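Local coordinates for Lmo0488 protein (PDB 5TED) that binds shikimate in this effector-binding domain and, as a LysR-type transcriptional regulator, activates protocatechuate biosynthesis genes in response, at residues D68-L74 against I179-K185; E20-F25 against F199-Y203; V142-S146 against L160-V165. One frame throughout, in Å; residues are numbered along the deposited sequence.

How the interactions relate
From the N terminus, helix 17-26 supplies the first half of interaction 2, whose partner, helix 191-208, lies near the C terminus of the chain, so this contact closes the widest loop. Within it lies interaction 1, joining the strand that starts at Ile69 to strand 177-184. Innermost is interaction 3, a short loop from helix 138-146 to residues 160-165; the three nest and none cross. Interactions 1 and 2 touch, with Leu72 and Leu74 against Leu201 and Ala200, and belong to one lobe of the two-lobed, periplasmic-binding-protein-like fold. Interaction 3 sits in the other lobe, its centre about 32 Å from that of interaction 1. Interactions 2 and 3 both also reach the second subunit.

Interaction 1 (D68-L74 against I179-K185); sequences DIEFLPL and IYLASLK
Glu70 and Ser183 form a hydrogen-bonded antiparallel pair: Glu70 N gives to Ser183 O at 2.8 Å, and Ser183 N returns a bond to Glu70 O at 3.1 Å. Leu72 and Leu181 repeat the pattern; the outer bonds between these segments are Lys185 N to Asp68 O and Leu74 N to Ile179 O. Strand 57-60 flanks strand 177-184 on its other side in the lobe's sheet. Pro73 suits its place opposite Tyr180, because a non-hydrogen-bonded pair asks no N-H of it. The Tyr180 ring lies obliquely beside Phe71 CB and the proline, CD2 being 3.5 Å from Pro73 N.

Glu70 CB lies 3.8 Å from Ser183 O and 3.9 Å from Lys185 CE. CG stands anti to the backbone N (chi1 171°), and the extended chain carries OE1 to within 3.4 Å of Ser183 OG, at an angle too poor for a direct bond. One water, 2.9 Å from Glu70 OE1, also meets Ser183 OG and Leu181 O; a second joins Ser183 OG to Leu184 O. Lys197 of helix 191-208 makes a salt bridge to OE1 and a hydrogen bond to Ser183 OG.

On the other face, small Ala182 puts CB 3.9 Å from both Ile69 CG2 and Phe71 CD2. Ile69 CG2 rides over one face of the Phe71 ring, toward its rim, and helix 43-51 packs here through Ile47 and Leu50.

This face is thus apolar, whereas the Glu70 face mixes leucines packed on Leu201 with a polar patch in which carboxylate and hydroxyl hold Lys197, probably favouring an ionised Glu70.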
loop_
_atom_site.group_PDB
_atom_site.type_symbol
_atom_site.label_atom_id
_atom_site.label_comp_id
_atom_site.label_asym_id
_atom_site.label_seq_id
_atom_site.Cartn_x
_atom_site.Cartn_y
_atom_site.Cartn_z
ATOM N N ASP A 68 0.699 27.426 5.887
ATOM C CA ASP A 68 2.095 27.133 6.183
ATOM C C ASP A 68 2.740 26.206 5.166
ATOM O O ASP A 68 3.967 26.038 5.195
ATOM C CB ASP A 68 2.208 26.524 7.580
ATOM C CG ASP A 68 1.732 27.476 8.671
ATOM O OD1 ASP A 68 1.847 28.710 8.482
ATOM O OD2 ASP A 68 1.242 26.985 9.707
ATOM N N ILE A 69 1.957 25.597 4.278
ATOM C CA ILE A 69 2.472 24.617 3.330
ATOM C C ILE A 69 2.401 25.209 1.935
ATOM O O ILE A 69 1.373 25.773 1.544
ATOM C CB ILE A 69 1.698 23.293 3.411
ATOM C CG1 ILE A 69 1.892 22.675 4.798
ATOM C CG2 ILE A 69 2.204 22.329 2.361
ATOM C CD1 ILE A 69 1.122 21.436 5.016
ATOM N N GLU A 70 3.497 25.097 1.197
ATOM C CA GLU A 70 3.536 25.493 -0.201
ATOM C C GLU A 70 3.253 24.274 -1.065
ATOM O O GLU A 70 3.965 23.274 -0.969
ATOM C CB GLU A 70 4.899 26.075 -0.550
ATOM C CG GLU A 70 5.072 26.314 -2.023
ATOM C CD GLU A 70 6.490 26.618 -2.386
ATOM O OE1 GLU A 70 7.329 25.696 -2.389
ATOM O OE2 GLU A 70 6.768 27.791 -2.665
ATOM N N PHE A 71 2.231 24.358 -1.913
ATOM C CA PHE A 71 1.892 23.295 -2.852
ATOM C C PHE A 71 2.225 23.773 -4.263
ATOM O O PHE A 71 1.755 24.836 -4.675
ATOM C CB PHE A 71 0.407 22.932 -2.773
ATOM C CG PHE A 71 -0.039 22.388 -1.435
ATOM C CD1 PHE A 71 -0.505 23.248 -0.444
ATOM C CD2 PHE A 71 -0.024 21.025 -1.179
ATOM C CE1 PHE A 71 -0.944 22.760 0.792
ATOM C CE2 PHE A 71 -0.472 20.520 0.053
ATOM C CZ PHE A 71 -0.927 21.399 1.040
ATOM N N LEU A 72 3.063 23.023 -4.979
ATOM C CA LEU A 72 3.390 23.332 -6.368
ATOM C C LEU A 72 3.053 22.137 -7.251
ATOM O O LEU A 72 3.400 20.995 -6.907
ATOM C CB LEU A 72 4.878 23.718 -6.543
ATOM C CG LEU A 72 5.277 25.030 -5.844
ATOM C CD1 LEU A 72 6.748 25.251 -5.928
ATOM C CD2 LEU A 72 4.565 26.197 -6.481
ATOM N N PRO A 73 2.413 22.354 -8.400
ATOM C CA PRO A 73 1.939 21.223 -9.207
ATOM C C PRO A 73 3.101 20.341 -9.650
ATOM O O PRO A 73 4.148 20.832 -10.072
ATOM C CB PRO A 73 1.246 21.905 -10.398
ATOM C CG PRO A 73 1.844 23.270 -10.465
ATOM C CD PRO A 73 2.169 23.653 -9.049
ATOM N N LEU A 74 2.927 19.024 -9.512
ATOM C CA LEU A 74 3.968 18.070 -9.888
ATOM C C LEU A 74 3.508 17.092 -10.955
ATOM O O LEU A 74 4.200 16.929 -11.965
ATOM C CB LEU A 74 4.468 17.292 -8.657
ATOM C CG LEU A 74 5.518 16.209 -8.961
ATOM C CD1 LEU A 74 6.831 16.808 -9.453
ATOM C CD2 LEU A 74 5.752 15.341 -7.715
ATOM N N ILE A 179 -1.584 16.475 -8.467
ATOM C CA ILE A 179 -0.755 16.050 -7.343
ATOM C C ILE A 179 0.393 17.042 -7.203
ATOM O O ILE A 179 0.972 17.478 -8.207
ATOM C CB ILE A 179 -0.233 14.614 -7.556
ATOM C CG1 ILE A 179 -1.395 13.615 -7.458
ATOM C CG2 ILE A 179 0.899 14.282 -6.564
ATOM C CD1 ILE A 179 -1.026 12.219 -7.853
ATOM N N TYR A 180 0.735 17.382 -5.962
ATOM C CA TYR A 180 1.602 18.514 -5.672
ATOM C C TYR A 180 2.839 18.082 -4.906
ATOM O O TYR A 180 2.813 17.114 -4.145
ATOM C CB TYR A 180 0.858 19.573 -4.851
ATOM C CG TYR A 180 -0.301 20.147 -5.600
ATOM C CD1 TYR A 180 -1.513 19.461 -5.674
ATOM C CD2 TYR A 180 -0.192 21.365 -6.257
ATOM C CE1 TYR A 180 -2.592 19.972 -6.376
ATOM C CE2 TYR A 180 -1.271 21.885 -6.975
ATOM C CZ TYR A 180 -2.461 21.183 -7.023
ATOM O OH TYR A 180 -3.529 21.701 -7.720
ATOM N N LEU A 181 3.933 18.798 -5.144
ATOM C CA LEU A 181 5.107 18.724 -4.298
ATOM C C LEU A 181 4.899 19.732 -3.175
ATOM O O LEU A 181 4.708 20.927 -3.433
ATOM C CB LEU A 181 6.383 19.019 -5.095
ATOM C CG LEU A 181 7.742 18.742 -4.437
ATOM C CD1 LEU A 181 7.928 19.537 -3.167
ATOM C CD2 LEU A 181 7.897 17.276 -4.151
ATOM N N ALA A 182 4.860 19.246 -1.942
ATOM C CA ALA A 182 4.530 20.081 -0.795
ATOM C C ALA A 182 5.750 20.238 0.107
ATOM O O ALA A 182 6.518 19.286 0.297
ATOM C CB ALA A 182 3.345 19.488 -0.019
ATOM N N SER A 183 5.929 21.452 0.643
ATOM C CA SER A 183 7.028 21.770 1.548
ATOM C C SER A 183 6.585 22.879 2.497
ATOM O O SER A 183 5.597 23.577 2.245
ATOM C CB SER A 183 8.283 22.203 0.785
ATOM O OG SER A 183 8.041 23.368 0.011
ATOM N N LEU A 184 7.326 23.032 3.600
ATOM C CA LEU A 184 7.023 24.092 4.559
ATOM C C LEU A 184 7.433 25.437 3.987
ATOM O O LEU A 184 8.584 25.631 3.592
ATOM C CB LEU A 184 7.753 23.870 5.882
ATOM C CG LEU A 184 7.207 22.856 6.872
ATOM C CD1 LEU A 184 8.033 22.925 8.180
ATOM C CD2 LEU A 184 5.719 23.114 7.120
ATOM N N LYS A 185 6.501 26.385 3.990
ATOM C CA LYS A 185 6.769 27.694 3.424
ATOM C C LYS A 185 7.799 28.458 4.257
ATOM O O LYS A 185 7.794 28.404 5.490
ATOM C CB LYS A 185 5.459 28.482 3.339
ATOM C CG LYS A 185 5.377 29.464 2.193
ATOM C CD LYS A 185 3.956 29.999 2.026
ATOM C CE LYS A 185 3.031 28.930 1.433
ATOM N NZ LYS A 185 1.739 29.480 0.923
HETATM O O HOH W 1 6.640 22.898 -2.605
HETATM O O HOH W 2 8.622 26.177 0.509
#

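Interaction 2 (E20-F25 against F199-Y203); sequences ELVQNF and FALRY
The Phe199 ring has Phe25 CB over one face, 4.0 Å from the ring centroid as a CH-pi contact, and Asn24 CB at its edge, 3.6 Å from Phe199 CZ. Phe25 offers the edge of its own ring to Phe199 CG; the two ring planes stand 58° apart, neither stacked nor T-shaped. At the edge of the Tyr203 ring, in its plane, lies Glu20 OE2.

That oxygen accepts the Tyr203 hydroxyl proton at 2.6 Å from OH, using its anti side, with the carboxylate turned nearly perpendicular to the ring. The extended Glu20 chain is long enough to reach across to the phenol on the other helix. Asn24 instead turns its amide back: ND2 donates to Glu20 O at 2.9 Å, arriving from the opposite face of that carbonyl to Asn24 N.

Leu21 has a branched end that lets CD2 touch Phe199, small Ala200 and Tyr203 together, 3.8 Å from Tyr203 CD1. The segments 20-25 and 199-203 have axes 10.6 Å apart at 113°, two helices packed in one lobe of the effector-binding domain, with Leu74 of strand 69-84 touching Ala200. Val22 and Gln23 pack on Tyr149 and Val147 of the second subunit, respectively.

Aromatic and aliphatic carbon thus make up most of this crossing, while the phenol-carboxylate bond adds a directional polar link, probably stronger with Glu20 ionised, as an anion is the better acceptor.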
loop_
_atom_site.group_PDB
_atom_site.type_symbol
_atom_site.label_atom_id
_atom_site.label_comp_id
_atom_site.label_asym_id
_atom_site.label_seq_id
_atom_site.Cartn_x
_atom_site.Cartn_y
_atom_site.Cartn_z
ATOM N N GLU A 20 10.893 6.998 -10.959
ATOM C CA GLU A 20 11.338 7.748 -12.133
ATOM C C GLU A 20 12.084 9.016 -11.737
ATOM O O GLU A 20 13.130 9.344 -12.312
ATOM C CB GLU A 20 10.136 8.096 -13.015
ATOM C CG GLU A 20 10.535 8.771 -14.372
ATOM C CD GLU A 20 9.341 8.996 -15.313
ATOM O OE1 GLU A 20 8.230 8.522 -15.001
ATOM O OE2 GLU A 20 9.517 9.640 -16.371
ATOM N N LEU A 21 11.549 9.752 -10.764
ATOM C CA LEU A 21 12.204 10.965 -10.277
ATOM C C LEU A 21 13.548 10.651 -9.627
ATOM O O LEU A 21 14.554 11.322 -9.891
ATOM C CB LEU A 21 11.282 11.669 -9.271
ATOM C CG LEU A 21 10.039 12.350 -9.846
ATOM C CD1 LEU A 21 9.130 12.795 -8.741
ATOM C CD2 LEU A 21 10.445 13.579 -10.693
ATOM N N VAL A 22 13.585 9.635 -8.764
ATOM C CA VAL A 22 14.817 9.313 -8.041
ATOM C C VAL A 22 15.887 8.809 -8.997
ATOM O O VAL A 22 17.058 9.198 -8.911
ATOM C CB VAL A 22 14.523 8.278 -6.947
ATOM C CG1 VAL A 22 15.822 7.642 -6.465
ATOM C CG2 VAL A 22 13.780 8.939 -5.777
ATOM N N GLN A 23 15.504 7.940 -9.929
ATOM C CA GLN A 23 16.474 7.406 -10.875
ATOM C C GLN A 23 17.074 8.525 -11.729
ATOM O O GLN A 23 18.295 8.602 -11.899
ATOM C CB GLN A 23 15.815 6.321 -11.737
ATOM C CG GLN A 23 16.795 5.486 -12.568
ATOM C CD GLN A 23 17.244 6.186 -13.824
ATOM O OE1 GLN A 23 16.465 6.877 -14.471
ATOM N NE2 GLN A 23 18.504 6.001 -14.183
ATOM N N ASN A 24 16.228 9.419 -12.258
ATOM C CA ASN A 24 16.738 10.497 -13.104
ATOM C C ASN A 24 17.537 11.517 -12.294
ATOM O O ASN A 24 18.595 11.979 -12.741
ATOM C CB ASN A 24 15.585 11.176 -13.850
ATOM C CG ASN A 24 15.175 10.419 -15.112
ATOM O OD1 ASN A 24 15.804 10.582 -16.158
ATOM N ND2 ASN A 24 14.127 9.595 -15.025
ATOM N N PHE A 25 17.084 11.842 -11.085
ATOM C CA PHE A 25 17.858 12.728 -10.216
ATOM C C PHE A 25 19.263 12.188 -9.961
ATOM O O PHE A 25 20.255 12.935 -10.019
ATOM C CB PHE A 25 17.108 12.894 -8.892
ATOM C CG PHE A 25 17.775 13.814 -7.910
ATOM C CD1 PHE A 25 17.748 15.180 -8.103
ATOM C CD2 PHE A 25 18.346 13.317 -6.745
ATOM C CE1 PHE A 25 18.325 16.037 -7.191
ATOM C CE2 PHE A 25 18.909 14.172 -5.814
ATOM C CZ PHE A 25 18.902 15.538 -6.039
ATOM N N PHE A 199 14.617 19.963 -9.196
ATOM C CA PHE A 199 14.647 18.939 -10.231
ATOM C C PHE A 199 13.260 18.372 -10.491
ATOM O O PHE A 199 12.830 18.242 -11.650
ATOM C CB PHE A 199 15.607 17.816 -9.846
ATOM C CG PHE A 199 15.364 16.561 -10.615
ATOM C CD1 PHE A 199 15.942 16.375 -11.849
ATOM C CD2 PHE A 199 14.559 15.567 -10.092
ATOM C CE1 PHE A 199 15.697 15.220 -12.573
ATOM C CE2 PHE A 199 14.317 14.412 -10.799
ATOM C CZ PHE A 199 14.889 14.236 -12.039
ATOM N N ALA A 200 12.550 18.004 -9.418
ATOM C CA ALA A 200 11.260 17.340 -9.575
ATOM C C ALA A 200 10.225 18.257 -10.207
ATOM O O ALA A 200 9.448 17.818 -11.058
ATOM C CB ALA A 200 10.763 16.845 -8.223
ATOM N N LEU A 201 10.195 19.530 -9.811
ATOM C CA LEU A 201 9.222 20.442 -10.415
ATOM C C LEU A 201 9.493 20.646 -11.904
ATOM O O LEU A 201 8.556 20.681 -12.724
ATOM C CB LEU A 201 9.242 21.777 -9.669
ATOM C CG LEU A 201 8.608 21.687 -8.271
ATOM C CD1 LEU A 201 8.711 23.003 -7.521
ATOM C CD2 LEU A 201 7.152 21.250 -8.385
ATOM N N ARG A 202 10.769 20.813 -12.268
ATOM C CA ARG A 202 11.137 20.927 -13.678
ATOM C C ARG A 202 10.737 19.677 -14.446
ATOM O O ARG A 202 10.203 19.759 -15.560
ATOM C CB ARG A 202 12.640 21.166 -13.823
ATOM C CG ARG A 202 13.127 22.594 -13.580
ATOM C CD ARG A 202 14.578 22.794 -14.095
ATOM N NE ARG A 202 15.485 21.705 -13.713
ATOM C CZ ARG A 202 16.252 21.707 -12.620
ATOM N NH1 ARG A 202 16.233 22.749 -11.789
ATOM N NH2 ARG A 202 17.041 20.666 -12.349
ATOM N N TYR A 203 11.023 18.504 -13.873
ATOM C CA TYR A 203 10.713 17.234 -14.526
ATOM C C TYR A 203 9.207 17.066 -14.719
ATOM O O TYR A 203 8.746 16.670 -15.797
ATOM C CB TYR A 203 11.265 16.080 -13.681
ATOM C CG TYR A 203 11.355 14.770 -14.444
ATOM C CD1 TYR A 203 10.273 13.891 -14.499
ATOM C CD2 TYR A 203 12.515 14.438 -15.142
ATOM C CE1 TYR A 203 10.352 12.707 -15.211
ATOM C CE2 TYR A 203 12.613 13.258 -15.852
ATOM C CZ TYR A 203 11.527 12.393 -15.890
ATOM O OH TYR A 203 11.617 11.209 -16.623
#

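Interaction 3 (V142-S146 against L160-V165)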
loop_
_atom_site.group_PDB
_atom_site.type_symbol
_atom_site.label_atom_id
_atom_site.label_comp_id
_atom_site.label_asym_id
_atom_site.label_seq_id
_atom_site.Cartn_x
_atom_site.Cartn_y
_atom_site.Cartn_z
ATOM N N VAL A 142 -9.064 -1.898 -5.419
ATOM C CA VAL A 142 -9.299 -2.721 -6.602
ATOM C C VAL A 142 -9.388 -4.202 -6.222
ATOM O O VAL A 142 -10.114 -4.980 -6.869
ATOM C CB VAL A 142 -8.237 -2.453 -7.684
ATOM C CG1 VAL A 142 -6.843 -2.855 -7.228
ATOM C CG2 VAL A 142 -8.644 -3.156 -8.994
ATOM N N GLY A 143 -8.709 -4.609 -5.148
ATOM C CA GLY A 143 -8.853 -5.979 -4.674
ATOM C C GLY A 143 -10.302 -6.328 -4.390
ATOM O O GLY A 143 -10.797 -7.378 -4.811
ATOM N N LEU A 144 -11.017 -5.431 -3.704
ATOM C CA LEU A 144 -12.419 -5.686 -3.382
ATOM C C LEU A 144 -13.313 -5.546 -4.611
ATOM O O LEU A 144 -14.298 -6.291 -4.741
ATOM C CB LEU A 144 -12.887 -4.756 -2.258
ATOM C CG LEU A 144 -12.272 -5.058 -0.884
ATOM C CD1 LEU A 144 -12.470 -3.868 0.033
ATOM C CD2 LEU A 144 -12.908 -6.308 -0.283
ATOM N N VAL A 145 -12.993 -4.627 -5.534
ATOM C CA VAL A 145 -13.796 -4.551 -6.756
ATOM C C VAL A 145 -13.688 -5.855 -7.523
ATOM O O VAL A 145 -14.672 -6.348 -8.088
ATOM C CB VAL A 145 -13.379 -3.364 -7.648
ATOM C CG1 VAL A 145 -14.241 -3.372 -8.910
ATOM C CG2 VAL A 145 -13.552 -2.058 -6.936
ATOM N N SER A 146 -12.491 -6.453 -7.514
ATOM C CA SER A 146 -12.218 -7.663 -8.274
ATOM C C SER A 146 -13.058 -8.852 -7.812
ATOM O O SER A 146 -13.289 -9.777 -8.604
ATOM C CB SER A 146 -10.728 -8.000 -8.148
ATOM O OG SER A 146 -10.316 -8.904 -9.154
ATOM N N LEU A 160 -4.455 -1.845 -12.331
ATOM C CA LEU A 160 -5.852 -2.193 -12.589
ATOM C C LEU A 160 -5.965 -3.247 -13.689
ATOM O O LEU A 160 -6.840 -4.119 -13.632
ATOM C CB LEU A 160 -6.652 -0.927 -12.961
ATOM C CG LEU A 160 -6.639 0.227 -11.942
ATOM C CD1 LEU A 160 -7.497 1.448 -12.368
ATOM C CD2 LEU A 160 -7.021 -0.242 -10.529
ATOM N N ALA A 161 -5.068 -3.209 -14.673
ATOM C CA ALA A 161 -5.130 -4.153 -15.785
ATOM C C ALA A 161 -4.920 -5.603 -15.358
ATOM O O ALA A 161 -5.213 -6.506 -16.148
ATOM C CB ALA A 161 -4.096 -3.772 -16.845
ATOM N N HIS A 162 -4.469 -5.856 -14.125
ATOM C CA HIS A 162 -4.130 -7.203 -13.686
ATOM C C HIS A 162 -5.124 -7.767 -12.678
ATOM O O HIS A 162 -4.886 -8.839 -12.111
ATOM C CB HIS A 162 -2.707 -7.205 -13.136
ATOM C CG HIS A 162 -1.734 -6.569 -14.074
ATOM N ND1 HIS A 162 -1.470 -7.080 -15.327
ATOM C CD2 HIS A 162 -1.023 -5.421 -13.977
ATOM C CE1 HIS A 162 -0.608 -6.292 -15.947
ATOM N NE2 HIS A 162 -0.322 -5.278 -15.149
ATOM N N TYR A 163 -6.247 -7.096 -12.476
ATOM C CA TYR A 163 -7.351 -7.628 -11.698
ATOM C C TYR A 163 -8.526 -7.903 -12.627
ATOM O O TYR A 163 -8.571 -7.427 -13.761
ATOM C CB TYR A 163 -7.762 -6.659 -10.580
ATOM C CG TYR A 163 -6.710 -6.489 -9.508
ATOM C CD1 TYR A 163 -5.596 -5.689 -9.730
ATOM C CD2 TYR A 163 -6.848 -7.091 -8.266
ATOM C CE1 TYR A 163 -4.634 -5.510 -8.760
ATOM C CE2 TYR A 163 -5.877 -6.916 -7.269
ATOM C CZ TYR A 163 -4.771 -6.124 -7.535
ATOM O OH TYR A 163 -3.794 -5.916 -6.579
ATOM N N ASN A 164 -9.473 -8.699 -12.138
ATOM C CA ASN A 164 -10.642 -9.081 -12.935
ATOM C C ASN A 164 -11.672 -7.953 -12.897
ATOM O O ASN A 164 -12.775 -8.089 -12.358
ATOM C CB ASN A 164 -11.241 -10.373 -12.404
ATOM C CG ASN A 164 -10.241 -11.487 -12.337
ATOM O OD1 ASN A 164 -9.434 -11.652 -13.240
ATOM N ND2 ASN A 164 -10.293 -12.273 -11.264
ATOM N N VAL A 165 -11.290 -6.818 -13.496
ATOM C CA VAL A 165 -12.102 -5.604 -13.463
ATOM C C VAL A 165 -12.105 -4.945 -14.836
ATOM O O VAL A 165 -11.191 -5.128 -15.646
ATOM C CB VAL A 165 -11.605 -4.588 -12.400
ATOM C CG1 VAL A 165 -11.662 -5.182 -10.994
ATOM C CG2 VAL A 165 -10.179 -4.125 -12.725
HETATM O O HOH W 3 -14.454 -10.226 -11.176
HETATM O O HOH W 4 -12.104 -12.221 -8.846
#
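Val142 is the tightly packed centre of this contact. Its CG1 sits squarely over one face of the Tyr163 ring, 3.8 Å from the centroid and only 13° off the normal. The chi1 of 64° sets CG1 between the backbone N and the carbonyl carbon, which turns the other methyl, CG2, toward Leu160 CD2 at 3.7 Å. A beta-branched residue suits the site, since its two methyls serve two neighbours at once. Val165 CG1 continues the apolar patch, 3.8 Å from Val145 CG1 and 3.7 Å from Ser146 CA. Val82 of strand 69-84 touches Val145, Leu160 and Val165 alike.

Toward Asn164, the centre of an inverse gamma turn, the packing gives way to polar links and water. Ser146 OG, anti to its own backbone N, accepts from Asn164 N at 3.1 Å in a bent bond of 142°. Serine suits the place because its short side chain sets OG at bonding distance from that N-H. Two waters also donate to Ser146 O. The water 2.9 Å from Ser146 O donates to Asn164 O as well, and the water 2.7 Å from Ser146 O accepts from Asn164 ND2. Exposed Asn164 can thus meet helix 138-146 through both its backbone and its amide.

Close by is the dimer interface, where Tyr163 meets His16 of the second subunit and His162 stacks on the His162 of that subunit. The loop leading to strand 165-170 is consequently held to the helix in two ways, by valine methyls against a tyrosine face and by a serine hydroxyl with hydrated carbonyls, the latter bridged by water.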